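PDB 3VTG: high choriolytic enzyme 1 from Oryzias latipes, which hydrolyses the inner layer of the fish egg envelope at hatching, acting as a zinc-dependent metalloendopeptidase of the astacin family. Local coordinates for residues F62-K68 and Q81-N87; E125-S131 and A159-A163; N1-C5 and G106-E110; S8-K13 and L75-G79. One frame throughout, in Å; residues are numbered along the deposited sequence.

How the contacts relate
Contacts 3 and 4 anchor the N-terminal arm of the catalytic domain, contact 1 lies in the main sheet, and contact 2 stands apart near the other end of the molecule. Along the chain, contact 4 is nested within the long loop closed by contact 3, contacts 1 and 4 alternate their segments, and contact 2 follows all three. Contacts 3 and 4 have centres about 12 Å apart and share the disulfide Cys-5–Cys-10; contact 4 meets contact 1 where Gln-82 NE2 probably hydrogen-bonds to Gly-76 O. Contacts 1, 3 and 4 thus gather round helix 94-105, which carries two zinc histidines, while the centre of contact 2 is about 23 Å from that of contact 3.

Contact 1: F62-K68 and Q81-N87; sequences FISVVSK and QQELSIN
The hydroxyl of Ser-85 serves two backbone groups: OG accepts the N-H of Lys-68, with N to OG at 3.0 Å, and also bonds to the carbonyl of Gly-70. Its chi1 of -178° turns OG away from its own N toward Lys-68, and a small side chain suits the turn there. Asn-87 holds the same bend, its ND2 donating to Lys-68 O at 2.9 Å with that oxygen close to the amide plane, while OD1 takes the N-H of Gly-89. The long extended arm of Lys-68 crosses Glu-83 at about a right angle to form a salt bridge, NZ reaching the syn lone pair of OE1 at 2.8 Å; the second bond, NZ to OE2, is weak. A water donates to Glu-83 OE2 and also meets Ser-64 OG. Between these ends five backbone bonds join parallel strands, beginning with Gln-82 N to Phe-62 O. There the CA of Gln-81 makes a CH-pi contact over the Phe-62 ring, 4.1 Å from its centroid, and its CG continues to CZ at 3.6 Å. On the opposite face of the sheet Ile-63 CG2 packs on Leu-84 CB at 3.7 Å. These branched apolar groups suit the side turned to helix 94-105, where Ile-63 meets Ala-104, Leu-84 meets Glu-100 and Leu-101, and Ile-86 meets Ile-97; strand 20-26 flanks strand 62-66, and short antiparallel strand 71-73 flanks strand 81-86.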
loop_
_atom_site.group_PDB
_atom_site.type_symbol
_atom_site.label_atom_id
_atom_site.label_comp_id
_atom_site.label_asym_id
_atom_site.label_seq_id
_atom_site.Cartn_x
_atom_site.Cartn_y
_atom_site.Cartn_z
ATOM N N PHE A 62 9.889 7.701 11.831
ATOM C CA PHE A 62 8.458 7.982 11.932
ATOM C C PHE A 62 7.857 8.409 10.605
ATOM O O PHE A 62 8.564 8.868 9.708
ATOM C CB PHE A 62 8.176 9.034 13.022
ATOM C CG PHE A 62 8.640 10.423 12.676
ATOM C CD1 PHE A 62 7.733 11.375 12.217
ATOM C CD2 PHE A 62 9.973 10.793 12.832
ATOM C CE1 PHE A 62 8.148 12.659 11.908
ATOM C CE2 PHE A 62 10.394 12.076 12.519
ATOM C CZ PHE A 62 9.479 13.011 12.061
ATOM N N ILE A 63 6.540 8.255 10.499
ATOM C CA ILE A 63 5.791 8.678 9.325
ATOM C C ILE A 63 5.218 10.076 9.557
ATOM O O ILE A 63 4.595 10.343 10.589
ATOM C CB ILE A 63 4.659 7.684 8.992
ATOM C CG1 ILE A 63 5.240 6.299 8.677
ATOM C CG2 ILE A 63 3.818 8.195 7.829
ATOM C CD1 ILE A 63 4.201 5.208 8.510
ATOM N N SER A 64 5.442 10.962 8.590
ATOM C CA SER A 64 4.862 12.294 8.607
ATOM C C SER A 64 3.758 12.363 7.561
ATOM O O SER A 64 4.030 12.351 6.360
ATOM C CB SER A 64 5.945 13.333 8.323
ATOM O OG SER A 64 5.397 14.638 8.302
ATOM N N VAL A 65 2.512 12.415 8.025
ATOM C CA VAL A 65 1.355 12.465 7.131
ATOM C C VAL A 65 1.082 13.912 6.719
ATOM O O VAL A 65 0.833 14.776 7.566
ATOM C CB VAL A 65 0.093 11.827 7.760
ATOM C CG1 VAL A 65 -1.042 11.775 6.746
ATOM C CG2 VAL A 65 0.396 10.428 8.287
ATOM N N VAL A 66 1.141 14.162 5.413
ATOM C CA VAL A 66 1.035 15.515 4.866
ATOM C C VAL A 66 0.065 15.539 3.689
ATOM O O VAL A 66 -0.134 14.518 3.022
ATOM C CB VAL A 66 2.412 16.065 4.416
ATOM C CG1 VAL A 66 3.294 16.375 5.619
ATOM C CG2 VAL A 66 3.111 15.098 3.468
ATOM N N SER A 67 -0.549 16.692 3.438
ATOM C CA SER A 67 -1.421 16.830 2.277
ATOM C C SER A 67 -0.645 17.414 1.107
ATOM O O SER A 67 -0.623 18.628 0.908
ATOM C CB SER A 67 -2.643 17.690 2.595
ATOM O OG SER A 67 -3.496 17.764 1.463
ATOM N N LYS A 68 0.004 16.546 0.341
ATOM C CA LYS A 68 0.732 16.986 -0.845
ATOM C C LYS A 68 0.032 16.487 -2.110
ATOM O O LYS A 68 -1.184 16.277 -2.093
ATOM C CB LYS A 68 2.211 16.588 -0.753
ATOM C CG LYS A 68 2.918 17.336 0.369
ATOM C CD LYS A 68 4.421 17.138 0.382
ATOM C CE LYS A 68 5.053 18.058 1.414
ATOM N NZ LYS A 68 6.523 17.874 1.529
ATOM N N GLN A 81 12.511 10.818 9.344
ATOM C CA GLN A 81 11.220 11.311 8.886
ATOM C C GLN A 81 10.966 10.833 7.467
ATOM O O GLN A 81 11.761 11.101 6.569
ATOM C CB GLN A 81 11.211 12.837 8.928
ATOM C CG GLN A 81 9.888 13.486 8.549
ATOM C CD GLN A 81 9.845 14.963 8.894
ATOM O OE1 GLN A 81 10.792 15.512 9.455
ATOM N NE2 GLN A 81 8.739 15.608 8.565
ATOM N N GLN A 82 9.865 10.112 7.272
ATOM C CA GLN A 82 9.424 9.757 5.927
ATOM C C GLN A 82 7.992 10.220 5.711
ATOM O O GLN A 82 7.134 10.060 6.583
ATOM C CB GLN A 82 9.583 8.257 5.649
ATOM C CG GLN A 82 8.642 7.337 6.410
ATOM C CD GLN A 82 8.983 5.884 6.178
ATOM O OE1 GLN A 82 9.999 5.389 6.671
ATOM N NE2 GLN A 82 8.141 5.190 5.422
ATOM N N GLU A 83 7.743 10.803 4.547
ATOM C CA GLU A 83 6.439 11.378 4.265
ATOM C C GLU A 83 5.465 10.376 3.667
ATOM O O GLU A 83 5.848 9.442 2.952
ATOM C CB GLU A 83 6.562 12.636 3.394
ATOM C CG GLU A 83 7.139 13.825 4.155
ATOM C CD GLU A 83 7.045 15.153 3.418
ATOM O OE1 GLU A 83 6.846 15.169 2.184
ATOM O OE2 GLU A 83 7.181 16.197 4.089
ATOM N N LEU A 84 4.198 10.572 4.011
ATOM C CA LEU A 84 3.088 9.843 3.426
ATOM C C LEU A 84 2.044 10.896 3.100
ATOM O O LEU A 84 1.589 11.624 3.990
ATOM C CB LEU A 84 2.540 8.798 4.407
ATOM C CG LEU A 84 1.465 7.812 3.934
ATOM C CD1 LEU A 84 1.462 6.563 4.801
ATOM C CD2 LEU A 84 0.081 8.442 3.915
ATOM N N SER A 85 1.684 10.995 1.824
ATOM C CA SER A 85 0.737 12.010 1.390
ATOM C C SER A 85 -0.686 11.487 1.314
ATOM O O SER A 85 -0.968 10.508 0.617
ATOM C CB SER A 85 1.148 12.598 0.043
ATOM O OG SER A 85 0.252 13.624 -0.344
ATOM N N ILE A 86 -1.569 12.144 2.058
ATOM C CA ILE A 86 -3.007 11.965 1.918
ATOM C C ILE A 86 -3.558 13.333 1.515
ATOM O O ILE A 86 -3.859 14.170 2.370
ATOM C CB ILE A 86 -3.660 11.444 3.228
ATOM C CG1 ILE A 86 -3.086 10.074 3.623
ATOM C CG2 ILE A 86 -5.182 11.380 3.115
ATOM C CD1 ILE A 86 -3.313 8.961 2.611
ATOM N N ASN A 87 -3.645 13.582 0.209
ATOM C CA ASN A 87 -4.215 14.838 -0.265
ATOM C C ASN A 87 -5.643 14.979 0.254
ATOM O O ASN A 87 -6.446 14.051 0.138
ATOM C CB ASN A 87 -4.188 14.935 -1.789
ATOM C CG ASN A 87 -4.729 16.260 -2.291
ATOM O OD1 ASN A 87 -5.923 16.386 -2.566
ATOM N ND2 ASN A 87 -3.862 17.261 -2.385
HETATM O O HOH W 1 6.968 16.274 6.788
#

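Contact 2: E125-S131 and A159-A163; sequences ENIIPAS and AFSIA
One face of the Phe-160 ring carries the CB of Ser-131, which makes a CH-pi contact 3.8 Å from the ring centroid, displaced toward the rim on the CD1 side. The OG of the same serine lies 3.3 Å from CD1, so a small residue fits closely over a flat one; Asn-134 also touches the ring. Ser-131 is brought there by a backbone turn through Pro-129 and Ala-130, its N bonding back to Ile-128 O, and proline suits the second position of such a turn. Phe-160 itself has a left-handed backbone (phi 56°), which bends the chain just before it pairs with residues 126 to 128. The backbones are joined by a single bridge between Ile-127 and Ser-161, with a hydrogen bond on either side: Ile-128 N donates almost straight to Phe-160 O at 2.9 Å, and Ile-162 N donates to Asn-126 O. The extended branch of Ile-162, with CG1 beside its backbone N (chi1 -63°), lies along the opposing chain, CD1 meeting Ile-127 O at 3.4 Å, and its CG1 touches Ile-128 CG1 at 4.1 Å. Asn-126 ND2 and Ser-161 OG bond instead to Asp-167 O and Arg-166 O. Past a short 3-10 turn at 125-126 both segments run as surface loop between strands 120-122 and 169-171, with the Phe-160 side chain about 8 Å from the zinc ion that helix 94-105 helps to hold.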
loop_
_atom_site.group_PDB
_atom_site.type_symbol
_atom_site.label_atom_id
_atom_site.label_comp_id
_atom_site.label_asym_id
_atom_site.label_seq_id
_atom_site.Cartn_x
_atom_site.Cartn_y
_atom_site.Cartn_z
ATOM N N GLU A 125 -0.235 0.194 -24.846
ATOM C CA GLU A 125 -0.715 1.217 -25.778
ATOM C C GLU A 125 -1.881 2.050 -25.221
ATOM O O GLU A 125 -2.164 3.137 -25.724
ATOM C CB GLU A 125 -1.081 0.597 -27.136
ATOM C CG GLU A 125 -2.325 -0.281 -27.140
ATOM C CD GLU A 125 -2.562 -0.989 -28.467
ATOM O OE1 GLU A 125 -1.840 -0.708 -29.449
ATOM O OE2 GLU A 125 -3.486 -1.832 -28.530
ATOM N N ASN A 126 -2.537 1.541 -24.177
ATOM C CA ASN A 126 -3.670 2.228 -23.549
ATOM C C ASN A 126 -3.296 3.107 -22.360
ATOM O O ASN A 126 -4.162 3.757 -21.773
ATOM C CB ASN A 126 -4.724 1.216 -23.090
ATOM C CG ASN A 126 -5.441 0.550 -24.241
ATOM O OD1 ASN A 126 -5.347 0.988 -25.387
ATOM N ND2 ASN A 126 -6.175 -0.512 -23.937
ATOM N N ILE A 127 -2.012 3.124 -22.013
ATOM C CA ILE A 127 -1.553 3.781 -20.791
ATOM C C ILE A 127 -0.903 5.131 -21.079
ATOM O O ILE A 127 -0.113 5.264 -22.013
ATOM C CB ILE A 127 -0.583 2.868 -20.001
ATOM C CG1 ILE A 127 -1.269 1.535 -19.683
ATOM C CG2 ILE A 127 -0.105 3.550 -18.723
ATOM C CD1 ILE A 127 -0.370 0.485 -19.067
ATOM N N ILE A 128 -1.255 6.132 -20.275
ATOM C CA ILE A 128 -0.604 7.437 -20.329
ATOM C C ILE A 128 0.910 7.203 -20.250
ATOM O O ILE A 128 1.389 6.634 -19.267
ATOM C CB ILE A 128 -1.087 8.346 -19.175
ATOM C CG1 ILE A 128 -2.586 8.648 -19.325
ATOM C CG2 ILE A 128 -0.276 9.637 -19.132
ATOM C CD1 ILE A 128 -3.236 9.234 -18.087
ATOM N N PRO A 129 1.661 7.605 -21.299
ATOM C CA PRO A 129 3.087 7.259 -21.367
ATOM C C PRO A 129 3.892 7.609 -20.114
ATOM O O PRO A 129 4.667 6.780 -19.635
ATOM C CB PRO A 129 3.571 8.055 -22.578
ATOM C CG PRO A 129 2.383 8.065 -23.476
ATOM C CD PRO A 129 1.208 8.249 -22.549
ATOM N N ALA A 130 3.687 8.809 -19.574
ATOM C CA ALA A 130 4.395 9.252 -18.372
ATOM C C ALA A 130 4.102 8.398 -17.135
ATOM O O ALA A 130 4.840 8.456 -16.152
ATOM C CB ALA A 130 4.081 10.714 -18.088
ATOM N N SER A 131 3.029 7.611 -17.193
ATOM C CA SER A 131 2.598 6.794 -16.056
ATOM C C SER A 131 2.836 5.298 -16.250
ATOM O O SER A 131 2.532 4.498 -15.357
ATOM C CB SER A 131 1.123 7.048 -15.750
ATOM O OG SER A 131 0.929 8.368 -15.281
ATOM N N ALA A 159 -6.830 2.331 -14.507
ATOM C CA ALA A 159 -5.790 3.160 -13.900
ATOM C C ALA A 159 -4.873 3.710 -14.984
ATOM O O ALA A 159 -4.338 2.951 -15.792
ATOM C CB ALA A 159 -4.996 2.361 -12.879
ATOM N N PHE A 160 -4.725 5.034 -15.012
ATOM C CA PHE A 160 -3.882 5.727 -15.997
ATOM C C PHE A 160 -4.231 5.432 -17.464
ATOM O O PHE A 160 -3.366 5.493 -18.338
ATOM C CB PHE A 160 -2.392 5.468 -15.716
ATOM C CG PHE A 160 -1.952 5.909 -14.351
ATOM C CD1 PHE A 160 -1.915 7.260 -14.024
ATOM C CD2 PHE A 160 -1.576 4.978 -13.390
ATOM C CE1 PHE A 160 -1.512 7.676 -12.765
ATOM C CE2 PHE A 160 -1.172 5.389 -12.128
ATOM C CZ PHE A 160 -1.139 6.740 -11.816
ATOM N N SER A 161 -5.500 5.123 -17.727
ATOM C CA SER A 161 -5.975 4.932 -19.095
ATOM C C SER A 161 -5.980 6.256 -19.853
ATOM O O SER A 161 -6.390 7.284 -19.313
ATOM C CB SER A 161 -7.384 4.325 -19.113
ATOM O OG SER A 161 -7.367 2.936 -18.833
ATOM N N ILE A 162 -5.525 6.220 -21.102
ATOM C CA ILE A 162 -5.545 7.400 -21.969
ATOM C C ILE A 162 -6.979 7.835 -22.292
ATOM O O ILE A 162 -7.262 9.025 -22.374
ATOM C CB ILE A 162 -4.773 7.161 -23.287
ATOM C CG1 ILE A 162 -3.293 6.883 -23.012
ATOM C CG2 ILE A 162 -4.907 8.356 -24.224
ATOM C CD1 ILE A 162 -2.578 6.205 -24.162
ATOM N N ALA A 163 -7.876 6.870 -22.481
ATOM C CA ALA A 163 -9.249 7.163 -22.895
ATOM C C ALA A 163 -10.215 6.125 -22.343
ATOM O O ALA A 163 -9.818 4.989 -22.059
ATOM C CB ALA A 163 -9.340 7.222 -24.414
HETATM O O HOH W 2 -6.800 4.216 -22.909
#

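Contact 3: N1-C5 and G106-E110; sequences NAMKC and GFQHE. With ZN (zinc ion), chain B.
This is a buried backbone-to-backbone contact, in which the N-terminal arm is laid against the loop that leaves helix 94-105. Ala-2 and Phe-107 form a single bridge: Met-3 N donates to Gly-106 O at 2.9 Å, nearly in line with the C=O bond, and Gln-108 N donates to Asn-1 O at 2.8 Å. The compact Ala-2 CB touches the Phe-107 ring obliquely, 3.9 Å from CE1, and the Phe-107 side chain also packs on Arg-192, Ile-193 and Leu-196 of helix 187-196. Gln-108, its chain stretched out beyond CG, runs beside the arm and sets OE1 3.4 Å from Met-3 CA. Gly-106 ends the helix with a Schellman motif, its positive phi (121°) suiting glycine, in the HExxHxxGxxH zinc-binding motif of the metzincins. His-109, the third ligand, binds the zinc through NE2 at 2.0 Å beside His-99, His-103 and two waters. Glu-110, the glutamate that follows it in astacins, reaches Arg-192 and Asp-148 N. Burial of the mature N terminus beside this residue is a feature of the family, and here Asn-1 N bonds to Asn-142 OD1. Asn-1 and Ala-2 together face Asn-141 as a classic beta bulge.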
loop_
_atom_site.group_PDB
_atom_site.type_symbol
_atom_site.label_atom_id
_atom_site.label_comp_id
_atom_site.label_asym_id
_atom_site.label_seq_id
_atom_site.Cartn_x
_atom_site.Cartn_y
_atom_site.Cartn_z
ATOM N N ASN A 1 4.327 -9.435 -3.174
ATOM C CA ASN A 1 4.432 -7.996 -3.563
ATOM C C ASN A 1 5.285 -7.164 -2.601
ATOM O O ASN A 1 5.373 -5.945 -2.739
ATOM C CB ASN A 1 3.038 -7.371 -3.768
ATOM C CG ASN A 1 2.225 -7.289 -2.483
ATOM O OD1 ASN A 1 1.463 -6.341 -2.281
ATOM N ND2 ASN A 1 2.371 -8.284 -1.616
ATOM N N ALA A 2 5.916 -7.824 -1.633
ATOM C CA ALA A 2 6.810 -7.137 -0.704
ATOM C C ALA A 2 8.118 -6.770 -1.392
ATOM O O ALA A 2 8.576 -7.474 -2.295
ATOM C CB ALA A 2 7.080 -7.993 0.525
ATOM N N MET A 3 8.712 -5.662 -0.968
ATOM C CA MET A 3 10.034 -5.287 -1.451
ATOM C C MET A 3 11.065 -6.293 -0.947
ATOM O O MET A 3 10.901 -6.874 0.131
ATOM C CB MET A 3 10.383 -3.867 -1.008
ATOM C CG MET A 3 10.466 -3.682 0.498
ATOM S SD MET A 3 10.633 -1.957 0.982
ATOM C CE MET A 3 12.221 -1.528 0.276
ATOM N N LYS A 4 12.108 -6.514 -1.742
ATOM C CA LYS A 4 13.188 -7.410 -1.358
ATOM C C LYS A 4 14.314 -6.619 -0.713
ATOM O O LYS A 4 14.985 -5.823 -1.371
ATOM C CB LYS A 4 13.716 -8.196 -2.564
ATOM C CG LYS A 4 12.881 -9.408 -2.944
ATOM C CD LYS A 4 13.586 -10.245 -4.000
ATOM C CE LYS A 4 12.747 -11.447 -4.408
ATOM N NZ LYS A 4 13.468 -12.321 -5.373
ATOM N N CYS A 5 14.483 -6.822 0.588
ATOM C CA CYS A 5 15.629 -6.309 1.325
ATOM C C CYS A 5 15.918 -7.290 2.445
ATOM O O CYS A 5 15.018 -7.676 3.194
ATOM C CB CYS A 5 15.369 -4.908 1.888
ATOM S SG CYS A 5 16.786 -4.210 2.773
ATOM N N GLY A 106 5.985 -1.828 3.371
ATOM C CA GLY A 106 6.906 -2.452 2.419
ATOM C C GLY A 106 6.254 -3.171 1.250
ATOM O O GLY A 106 6.928 -3.904 0.524
ATOM N N PHE A 107 4.955 -2.954 1.051
ATOM C CA PHE A 107 4.209 -3.644 -0.006
ATOM C C PHE A 107 4.012 -2.809 -1.262
ATOM O O PHE A 107 3.747 -1.606 -1.197
ATOM C CB PHE A 107 2.874 -4.164 0.525
ATOM C CG PHE A 107 3.033 -5.201 1.589
ATOM C CD1 PHE A 107 3.409 -6.500 1.260
ATOM C CD2 PHE A 107 2.858 -4.874 2.925
ATOM C CE1 PHE A 107 3.585 -7.457 2.241
ATOM C CE2 PHE A 107 3.030 -5.829 3.914
ATOM C CZ PHE A 107 3.392 -7.122 3.570
ATOM N N GLN A 108 4.138 -3.476 -2.404
ATOM C CA GLN A 108 4.046 -2.830 -3.710
ATOM C C GLN A 108 2.734 -3.182 -4.400
ATOM O O GLN A 108 1.984 -4.035 -3.924
ATOM C CB GLN A 108 5.246 -3.230 -4.570
ATOM C CG GLN A 108 6.575 -2.933 -3.890
ATOM C CD GLN A 108 7.762 -3.502 -4.627
ATOM O OE1 GLN A 108 8.252 -4.582 -4.297
ATOM N NE2 GLN A 108 8.234 -2.778 -5.632
ATOM N N HIS A 109 2.452 -2.513 -5.515
ATOM C CA HIS A 109 1.224 -2.771 -6.266
ATOM C C HIS A 109 1.167 -4.177 -6.783
ATOM O O HIS A 109 2.166 -4.708 -7.281
ATOM C CB HIS A 109 1.060 -1.769 -7.400
ATOM C CG HIS A 109 0.903 -0.346 -6.929
ATOM N ND1 HIS A 109 1.602 0.673 -7.455
ATOM C CD2 HIS A 109 0.106 0.199 -5.927
ATOM C CE1 HIS A 109 1.267 1.814 -6.829
ATOM N NE2 HIS A 109 0.346 1.522 -5.896
ATOM N N GLU A 110 -0.010 -4.787 -6.662
ATOM C CA GLU A 110 -0.211 -6.187 -7.029
ATOM C C GLU A 110 0.185 -6.496 -8.474
ATOM O O GLU A 110 0.804 -7.532 -8.737
ATOM C CB GLU A 110 -1.662 -6.610 -6.762
ATOM C CG GLU A 110 -1.894 -8.114 -6.764
ATOM C CD GLU A 110 -1.313 -8.819 -5.549
ATOM O OE1 GLU A 110 -0.650 -8.165 -4.711
ATOM O OE2 GLU A 110 -1.517 -10.044 -5.439
HETATM ZN ZN ZN B . -0.154 2.764 -4.358
HETATM O O HOH W 3 0.046 4.786 -3.725
HETATM O O HOH W 4 -1.599 3.818 -5.811
#

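Contact 4: S8-K13 and L75-G79; sequences SSCFWK and LGRKG
Arg-77 lies with its aliphatic part over the indole of Trp-12 and its guanidinium carried past the ring into a loop of carbonyls. CB stands over the five-membered ring, 3.9 Å from its centroid, and CD reaches CE3 at 3.7 Å, so methylene groups meet the face while the guanidinium plane is turned 38° from the indole. The chain starts with CG opposite the backbone N (chi1 173°), runs extended, and then kinks at chi3 (62°), which swings the guanidinium off the ring and onto the 8-11 turn. There its edge is used: NE donates to Phe-11 O at 2.7 Å, the oxygen lying close to the guanidinium plane although the N-H comes from above the carbonyl plane. NH2 gives a weak second bond to the same oxygen and a better-angled one to Ser-8 O at 3.2 Å, on a lone pair of that carbonyl, which also accepts Phe-11 N. Across the flat group, Ser-9 O lies 3.3 Å above one face and Lys-13 CG lies over the opposite one, 3.5 Å from NH2. The backbone is tied as well, Arg-77 N donating to Cys-10 O at 2.9 Å, next to Gly-76, whose positive phi and lack of a side chain suit the close approach of that oxygen. Trp-12 NE1 is held by Ala-104 O, fixing the ring under the arginine. With NH1 in a salt bridge to Asp-61, the cation is probably well compensated by a carboxylate and carbonyl dipoles, which makes arginine, with donors on several edges, apt for binding the disulfide-linked arm to the loop.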
loop_
_atom_site.group_PDB
_atom_site.type_symbol
_atom_site.label_atom_id
_atom_site.label_comp_id
_atom_site.label_asym_id
_atom_site.label_seq_id
_atom_site.Cartn_x
_atom_site.Cartn_y
_atom_site.Cartn_z
ATOM N N SER A 8 16.315 -5.627 6.825
ATOM C CA SER A 8 15.212 -5.236 7.716
ATOM C C SER A 8 15.488 -3.947 8.514
ATOM O O SER A 8 14.668 -3.525 9.329
ATOM C CB SER A 8 14.783 -6.392 8.636
ATOM O OG SER A 8 14.364 -7.519 7.880
ATOM N N SER A 9 16.648 -3.328 8.278
ATOM C CA SER A 9 16.792 -1.890 8.498
ATOM C C SER A 9 15.804 -1.244 7.524
ATOM O O SER A 9 15.399 -0.091 7.687
ATOM C CB SER A 9 18.220 -1.425 8.204
ATOM O OG SER A 9 18.603 -1.746 6.875
ATOM N N CYS A 10 15.434 -2.035 6.517
ATOM C CA CYS A 10 14.474 -1.687 5.474
ATOM C C CYS A 10 13.018 -1.749 5.929
ATOM O O CYS A 10 12.141 -1.187 5.278
ATOM C CB CYS A 10 14.652 -2.635 4.288
ATOM S SG CYS A 10 16.161 -2.354 3.338
ATOM N N PHE A 11 12.766 -2.446 7.035
ATOM C CA PHE A 11 11.404 -2.658 7.524
ATOM C C PHE A 11 11.259 -2.124 8.941
ATOM O O PHE A 11 12.255 -1.882 9.622
ATOM C CB PHE A 11 11.039 -4.146 7.468
ATOM C CG PHE A 11 11.111 -4.735 6.085
ATOM C CD1 PHE A 11 10.043 -4.607 5.202
ATOM C CD2 PHE A 11 12.250 -5.415 5.663
ATOM C CE1 PHE A 11 10.108 -5.144 3.924
ATOM C CE2 PHE A 11 12.321 -5.956 4.387
ATOM C CZ PHE A 11 11.246 -5.824 3.519
ATOM N N TRP A 12 10.018 -1.927 9.378
ATOM C CA TRP A 12 9.753 -1.451 10.735
ATOM C C TRP A 12 10.146 -2.488 11.745
ATOM O O TRP A 12 9.992 -3.687 11.509
ATOM C CB TRP A 12 8.297 -1.019 10.876
ATOM C CG TRP A 12 8.001 0.129 9.950
ATOM C CD1 TRP A 12 7.467 0.067 8.665
ATOM C CD2 TRP A 12 8.282 1.551 10.181
ATOM N NE1 TRP A 12 7.381 1.319 8.113
ATOM C CE2 TRP A 12 7.849 2.255 8.971
ATOM C CE3 TRP A 12 8.812 2.285 11.238
ATOM C CZ2 TRP A 12 7.958 3.632 8.844
ATOM C CZ3 TRP A 12 8.912 3.674 11.101
ATOM C CH2 TRP A 12 8.499 4.330 9.931
ATOM N N LYS A 13 10.693 -2.024 12.864
ATOM C CA LYS A 13 11.240 -2.902 13.891
ATOM C C LYS A 13 10.163 -3.628 14.684
ATOM O O LYS A 13 9.154 -3.038 15.072
ATOM C CB LYS A 13 12.132 -2.106 14.843
ATOM C CG LYS A 13 13.520 -1.802 14.294
ATOM C CD LYS A 13 14.344 -0.945 15.248
ATOM C CE LYS A 13 14.403 -1.513 16.662
ATOM N NZ LYS A 13 14.892 -2.920 16.734
ATOM N N LEU A 75 8.297 3.341 0.349
ATOM C CA LEU A 75 8.230 1.892 0.538
ATOM C C LEU A 75 9.093 1.427 1.703
ATOM O O LEU A 75 10.316 1.547 1.659
ATOM C CB LEU A 75 8.695 1.168 -0.728
ATOM C CG LEU A 75 7.706 0.779 -1.819
ATOM C CD1 LEU A 75 8.483 0.198 -2.989
ATOM C CD2 LEU A 75 6.694 -0.229 -1.295
ATOM N N GLY A 76 8.457 0.880 2.737
ATOM C CA GLY A 76 9.177 0.383 3.908
ATOM C C GLY A 76 9.658 1.502 4.813
ATOM O O GLY A 76 9.275 2.663 4.633
ATOM N N ARG A 77 10.490 1.150 5.792
ATOM C CA ARG A 77 11.113 2.130 6.685
ATOM C C ARG A 77 12.347 2.722 6.012
ATOM O O ARG A 77 13.287 1.998 5.670
ATOM C CB ARG A 77 11.480 1.497 8.038
ATOM C CG ARG A 77 12.286 2.409 8.962
ATOM C CD ARG A 77 12.391 1.870 10.384
ATOM N NE ARG A 77 13.085 0.585 10.453
ATOM C CZ ARG A 77 14.183 0.337 11.166
ATOM N NH1 ARG A 77 14.751 1.283 11.907
ATOM N NH2 ARG A 77 14.711 -0.878 11.142
ATOM N N LYS A 78 12.336 4.039 5.830
ATOM C CA LYS A 78 13.400 4.729 5.103
ATOM C C LYS A 78 14.470 5.299 6.023
ATOM O O LYS A 78 15.564 5.634 5.569
ATOM C CB LYS A 78 12.819 5.853 4.239
ATOM C CG LYS A 78 11.760 5.407 3.242
ATOM C CD LYS A 78 12.314 4.469 2.179
ATOM C CE LYS A 78 13.217 5.201 1.201
ATOM N NZ LYS A 78 13.630 4.329 0.069
ATOM N N GLY A 79 14.153 5.414 7.308
ATOM C CA GLY A 79 15.073 6.010 8.268
ATOM C C GLY A 79 14.750 7.472 8.496
ATOM O O GLY A 79 14.755 8.273 7.562
#